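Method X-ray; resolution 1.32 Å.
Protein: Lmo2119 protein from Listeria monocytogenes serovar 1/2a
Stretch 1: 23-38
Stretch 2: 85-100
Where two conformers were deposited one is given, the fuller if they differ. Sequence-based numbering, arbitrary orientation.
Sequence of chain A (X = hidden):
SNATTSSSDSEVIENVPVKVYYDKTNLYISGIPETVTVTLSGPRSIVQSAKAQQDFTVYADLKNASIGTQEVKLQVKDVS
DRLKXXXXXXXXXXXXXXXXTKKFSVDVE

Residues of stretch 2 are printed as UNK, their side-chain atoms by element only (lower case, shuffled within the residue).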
# COMPACT_ATOMS: atom_id res chain seq x y z
N ASP A 23 -14.38 -3.41 4.06
CA ASP A 23 -15.77 -3.78 3.81
C ASP A 23 -16.34 -2.85 2.76
O ASP A 23 -16.87 -1.78 3.08
CB ASP A 23 -16.54 -3.73 5.13
CG ASP A 23 -18.03 -3.89 4.98
OD1 ASP A 23 -18.54 -4.14 3.89
OD2 ASP A 23 -18.71 -3.80 6.01
N LYS A 24 -16.27 -3.29 1.51
CA LYS A 24 -16.76 -2.54 0.37
C LYS A 24 -18.26 -2.54 0.28
O LYS A 24 -18.85 -1.71 -0.40
CB LYS A 24 -16.12 -3.08 -0.92
CG LYS A 24 -14.61 -2.85 -0.89
CD LYS A 24 -13.80 -3.64 -1.88
CE LYS A 24 -12.33 -3.25 -1.73
NZ LYS A 24 -12.09 -1.81 -2.06
N THR A 25 -18.92 -3.47 0.98
CA THR A 25 -20.35 -3.52 0.97
C THR A 25 -20.95 -2.31 1.69
O THR A 25 -21.86 -1.64 1.19
CB THR A 25 -20.87 -4.84 1.60
OG1 THR A 25 -20.65 -5.91 0.66
CG2 THR A 25 -22.36 -4.80 1.93
N ASN A 26 -20.43 -2.02 2.89
CA ASN A 26 -20.95 -0.92 3.72
C ASN A 26 -20.20 0.40 3.67
O ASN A 26 -20.77 1.43 4.02
CB ASN A 26 -20.97 -1.37 5.18
CG ASN A 26 -21.98 -2.46 5.43
OD1 ASN A 26 -23.19 -2.27 5.19
ND2 ASN A 26 -21.50 -3.58 5.95
N LEU A 27 -18.93 0.35 3.30
CA LEU A 27 -18.06 1.50 3.43
C LEU A 27 -17.46 1.98 2.12
O LEU A 27 -17.45 1.26 1.13
CB LEU A 27 -16.93 1.17 4.41
CG LEU A 27 -17.30 0.50 5.73
CD1 LEU A 27 -16.03 0.15 6.46
CD2 LEU A 27 -18.20 1.40 6.55
N TYR A 28 -16.99 3.24 2.14
CA TYR A 28 -16.17 3.82 1.07
C TYR A 28 -15.05 4.57 1.76
O TYR A 28 -15.29 5.29 2.73
CB TYR A 28 -16.97 4.74 0.12
CG TYR A 28 -16.08 5.16 -1.02
CD1 TYR A 28 -15.64 4.22 -1.93
CD2 TYR A 28 -15.56 6.43 -1.08
CE1 TYR A 28 -14.75 4.54 -2.95
CE2 TYR A 28 -14.68 6.77 -2.11
CZ TYR A 28 -14.28 5.82 -3.03
OH TYR A 28 -13.39 6.16 -4.06
N ILE A 29 -13.81 4.36 1.31
CA ILE A 29 -12.67 4.99 2.01
C ILE A 29 -11.93 5.96 1.08
O ILE A 29 -11.54 5.58 -0.00
CB ILE A 29 -11.74 3.89 2.63
CG1 ILE A 29 -12.55 2.99 3.58
CG2 ILE A 29 -10.57 4.52 3.37
CD1 ILE A 29 -11.76 1.89 4.27
N SER A 30 -11.80 7.23 1.51
CA SER A 30 -11.13 8.28 0.79
C SER A 30 -9.86 8.62 1.56
O SER A 30 -9.68 8.20 2.71
CB SER A 30 -12.05 9.49 0.62
OG SER A 30 -12.49 9.97 1.86
N GLY A 31 -8.98 9.34 0.91
CA GLY A 31 -7.74 9.79 1.53
C GLY A 31 -6.46 9.01 1.23
O GLY A 31 -5.38 9.56 1.45
N ILE A 32 -6.54 7.79 0.76
CA ILE A 32 -5.30 7.09 0.48
C ILE A 32 -4.74 7.57 -0.89
O ILE A 32 -5.50 7.78 -1.84
CB ILE A 32 -5.50 5.59 0.58
CG1 ILE A 32 -6.06 5.28 1.98
CG2 ILE A 32 -4.20 4.83 0.38
CD1 ILE A 32 -6.53 3.86 2.12
N PRO A 33 -3.41 7.85 -0.97
CA PRO A 33 -2.90 8.20 -2.29
C PRO A 33 -3.06 7.03 -3.26
O PRO A 33 -2.96 5.89 -2.86
CB PRO A 33 -1.41 8.48 -2.03
CG PRO A 33 -1.10 7.75 -0.79
CD PRO A 33 -2.35 7.89 0.05
N GLU A 34 -3.32 7.34 -4.52
CA GLU A 34 -3.42 6.33 -5.59
C GLU A 34 -2.06 5.71 -5.89
O GLU A 34 -2.03 4.56 -6.26
CB GLU A 34 -4.03 6.90 -6.85
CG GLU A 34 -5.52 7.16 -6.68
CD GLU A 34 -6.16 8.06 -7.70
OE1 GLU A 34 -5.58 8.30 -8.79
OE2 GLU A 34 -7.28 8.49 -7.38
N THR A 35 -0.98 6.46 -5.68
CA THR A 35 0.37 5.91 -5.91
C THR A 35 1.35 6.38 -4.86
O THR A 35 1.16 7.45 -4.23
CB THR A 35 0.96 6.24 -7.29
OG1 THR A 35 1.33 7.63 -7.35
CG2 THR A 35 0.03 5.86 -8.40
N VAL A 36 2.43 5.61 -4.71
CA VAL A 36 3.50 5.88 -3.77
C VAL A 36 4.84 5.53 -4.39
O VAL A 36 4.93 4.96 -5.50
CB VAL A 36 3.30 5.12 -2.44
CG1 VAL A 36 2.02 5.56 -1.79
CG2 VAL A 36 3.28 3.61 -2.67
N THR A 37 5.90 5.84 -3.66
CA THR A 37 7.25 5.49 -4.08
C THR A 37 7.76 4.33 -3.24
O THR A 37 7.72 4.38 -2.01
CB THR A 37 8.21 6.68 -3.92
OG1 THR A 37 7.70 7.79 -4.68
CG2 THR A 37 9.61 6.37 -4.37
N VAL A 38 8.29 3.29 -3.89
CA VAL A 38 8.78 2.12 -3.17
C VAL A 38 10.26 1.95 -3.38
O VAL A 38 10.73 2.06 -4.52
CB VAL A 38 8.07 0.82 -3.65
CG1 VAL A 38 8.62 -0.41 -2.96
CG2 VAL A 38 6.58 0.92 -3.37
N UNK A 85 12.28 -3.57 1.93
CA UNK A 85 11.34 -2.70 1.24
C UNK A 85 10.84 -1.59 2.14
O UNK A 85 10.55 -1.82 3.32
c UNK A 85 10.53 -4.74 -0.06
c UNK A 85 9.19 -2.64 -0.09
c UNK A 85 10.10 -3.51 0.74
N UNK A 86 10.74 -0.38 1.59
CA UNK A 86 10.10 0.73 2.34
C UNK A 86 9.24 1.52 1.37
O UNK A 86 9.49 1.55 0.16
c UNK A 86 12.90 3.28 3.09
c UNK A 86 12.09 2.27 2.28
c UNK A 86 11.03 1.64 3.13
c UNK A 86 14.11 3.71 2.28
n UNK A 86 14.79 4.90 2.86
N UNK A 87 8.23 2.15 1.91
CA UNK A 87 7.24 2.83 1.13
C UNK A 87 7.20 4.28 1.59
O UNK A 87 7.26 4.56 2.81
c UNK A 87 5.90 0.68 1.09
c UNK A 87 5.86 2.19 1.36
c UNK A 87 4.79 2.85 0.52
N UNK A 88 7.08 5.20 0.64
CA UNK A 88 7.01 6.64 0.93
C UNK A 88 5.78 7.22 0.24
O UNK A 88 5.73 7.22 -1.01
o UNK A 88 7.47 9.34 1.38
n UNK A 88 8.98 9.54 -0.24
c UNK A 88 8.26 7.34 0.39
c UNK A 88 8.22 8.84 0.57
N UNK A 89 4.77 7.71 0.97
CA UNK A 89 4.72 7.79 2.43
C UNK A 89 4.51 6.44 3.12
O UNK A 89 3.88 5.54 2.55
c UNK A 89 2.59 8.31 1.52
c UNK A 89 3.46 8.64 2.67
c UNK A 89 3.55 8.25 0.36
N UNK A 90 5.07 6.28 4.32
CA UNK A 90 4.91 5.01 5.06
C UNK A 90 3.55 4.85 5.69
O UNK A 90 3.05 3.75 5.78
c UNK A 90 5.98 4.89 6.13
N UNK A 91 2.94 5.96 6.08
CA UNK A 91 1.66 5.94 6.74
C UNK A 91 0.85 7.03 6.08
O UNK A 91 1.43 8.02 5.62
c UNK A 91 0.56 5.99 9.02
o UNK A 91 2.80 5.24 8.79
c UNK A 91 1.84 6.16 8.26
N UNK A 92 -0.46 6.85 6.06
CA UNK A 92 -1.41 7.81 5.44
C UNK A 92 -2.67 8.00 6.25
O UNK A 92 -3.05 7.11 7.01
c UNK A 92 -2.52 6.02 4.01
c UNK A 92 -0.51 7.18 3.17
c UNK A 92 -1.78 7.32 4.00
N UNK A 93 -3.30 9.18 6.09
CA UNK A 93 -4.59 9.49 6.71
C UNK A 93 -5.71 8.92 5.86
O UNK A 93 -5.67 9.02 4.65
n UNK A 93 -2.83 11.80 7.89
c UNK A 93 -4.83 11.01 6.90
c UNK A 93 -4.08 11.58 8.07
o UNK A 93 -4.66 11.80 9.15
N UNK A 94 -6.70 8.37 6.53
CA UNK A 94 -7.84 7.80 5.85
C UNK A 94 -9.09 8.26 6.52
O UNK A 94 -9.14 8.60 7.71
c UNK A 94 -6.54 5.82 5.19
c UNK A 94 -8.01 5.67 7.18
c UNK A 94 -7.83 6.27 5.81
N UNK A 95 -10.14 8.29 5.69
CA UNK A 95 -11.46 8.64 6.11
C UNK A 95 -12.33 7.46 5.68
O UNK A 95 -12.50 7.17 4.47
n UNK A 95 -13.21 11.81 6.13
o UNK A 95 -14.12 9.78 6.27
c UNK A 95 -13.17 10.50 5.99
c UNK A 95 -11.88 9.95 5.44
N UNK A 96 -12.86 6.75 6.67
CA UNK A 96 -13.67 5.57 6.46
C UNK A 96 -15.09 6.00 6.62
O UNK A 96 -15.55 6.32 7.72
c UNK A 96 -13.32 4.46 7.49
c UNK A 96 -14.22 3.24 7.28
c UNK A 96 -11.85 4.10 7.38
N UNK A 97 -15.83 6.02 5.51
CA UNK A 97 -17.19 6.50 5.56
C UNK A 97 -18.20 5.44 5.24
O UNK A 97 -17.97 4.54 4.45
c UNK A 97 -16.03 9.40 3.48
o UNK A 97 -16.85 9.98 2.76
c UNK A 97 -17.37 7.60 4.54
n UNK A 97 -14.73 9.33 3.18
c UNK A 97 -16.45 8.76 4.78
N UNK A 98 -19.36 5.57 5.85
CA UNK A 98 -20.45 4.65 5.58
C UNK A 98 -21.04 5.11 4.26
O UNK A 98 -21.20 6.33 3.99
c UNK A 98 -21.03 4.13 7.96
o UNK A 98 -22.16 5.41 9.63
o UNK A 98 -22.65 3.26 9.42
c UNK A 98 -22.04 4.29 9.06
c UNK A 98 -21.52 4.70 6.65
N UNK A 99 -21.35 4.16 3.40
CA UNK A 99 -22.03 4.47 2.12
C UNK A 99 -23.40 5.08 2.32
O UNK A 99 -23.86 5.88 1.53
n UNK A 99 -21.66 -0.29 -1.42
c UNK A 99 -20.78 1.34 0.22
c UNK A 99 -21.71 1.13 -0.96
c UNK A 99 -22.14 3.22 1.25
c UNK A 99 -20.78 2.76 0.75
N UNK A 100 -24.09 4.65 3.37
CA UNK A 100 -25.42 5.23 3.69
C UNK A 100 -25.30 6.28 4.77
O UNK A 100 -24.39 6.25 5.61
c UNK A 100 -26.08 3.51 5.43
c UNK A 100 -26.45 4.17 4.10
c UNK A 100 -26.61 3.14 3.00
O HOH W 1 -23.16 1.96 5.07

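Position 85 carries three carbons, one bearing the other two; one branch tip lies 3.7 Å from Val 38 CG1. A beta-branched, all-carbon side chain is Val 85. Position 86 has four carbons in a row ending in nitrogen, pointing away from stretch 1: Lys 86. Position 87 repeats the three-carbon fork, one tip 3.6 Å from Val 36 CG2, and is Val 87.

At position 88 two carbons end in one oxygen and one nitrogen, a short amide: Asn 88. Its backbone pairs with Thr 37 in both directions (Thr 37 N to Asn 88 O 3.0 Å, Asn 88 N to Thr 37 O 2.8 Å). Position 89 has three carbons closing a ring onto the backbone N, after a cis peptide bond: Pro 89, whose CD lies 3.8 Å from Val 36 CG1. Position 90 has a single carbon, Ala 90. Position 91 has a carbon bearing one oxygen and one carbon, Thr 91; neither touches stretch 1.

Position 92 is a three-carbon fork directed toward stretch 1, one tip 3.7 Å from Pro 33 CD: Val 92. Position 93 is another short amide, its end leading away: Asn 93. An ideal CB on Gly 31 would sit 2.9 Å from Asn 93 O, a clash; the Gly 31 backbone angles also call for glycine. Position 94, again a fork, brings a tip within 3.3 Å of Ile 32 CG1: Val 94.

Position 95 has two carbons, then oxygen and nitrogen; its CB is 3.6 Å from Ser 30 OG. This is Asn 95. Position 96 is a fork whose tips lie 3.7 Å from Leu 27 CD1 and 3.8 Å from Ile 29 CD1: Val 96. Position 97 has three carbons, the third carrying oxygen and nitrogen; the longer amide is Gln 97, and its NE2 gives Ser 30 OG a weak hydrogen bond (2.7 Å, 125°).

Position 98 has three carbons, the third carrying two oxygens, pointing away: Glu 98. Position 99, four carbons ending in nitrogen, is Lys 99; NZ donates to Thr 25 O at 2.9 Å. Position 100, a fork barely covered by stretch 1, is Val 100.

Two antiparallel pairings organize the contact. Tyr 28 with Gln 97 and Ser 30 with Asn 95 form reciprocal backbone bonds of 2.8–3.0 Å between N and O; Lys 99 N to Asn 26 O (2.9 Å, 177°) extends this ladder. Ile 29 and Val 96 share one face, while Tyr 28, Ser 30, Asn 95 and Gln 97 occupy the other. Together the stretches bury 1005 Å².

Stretch 2 (85-100) VKVNPATVNVNVQEKV
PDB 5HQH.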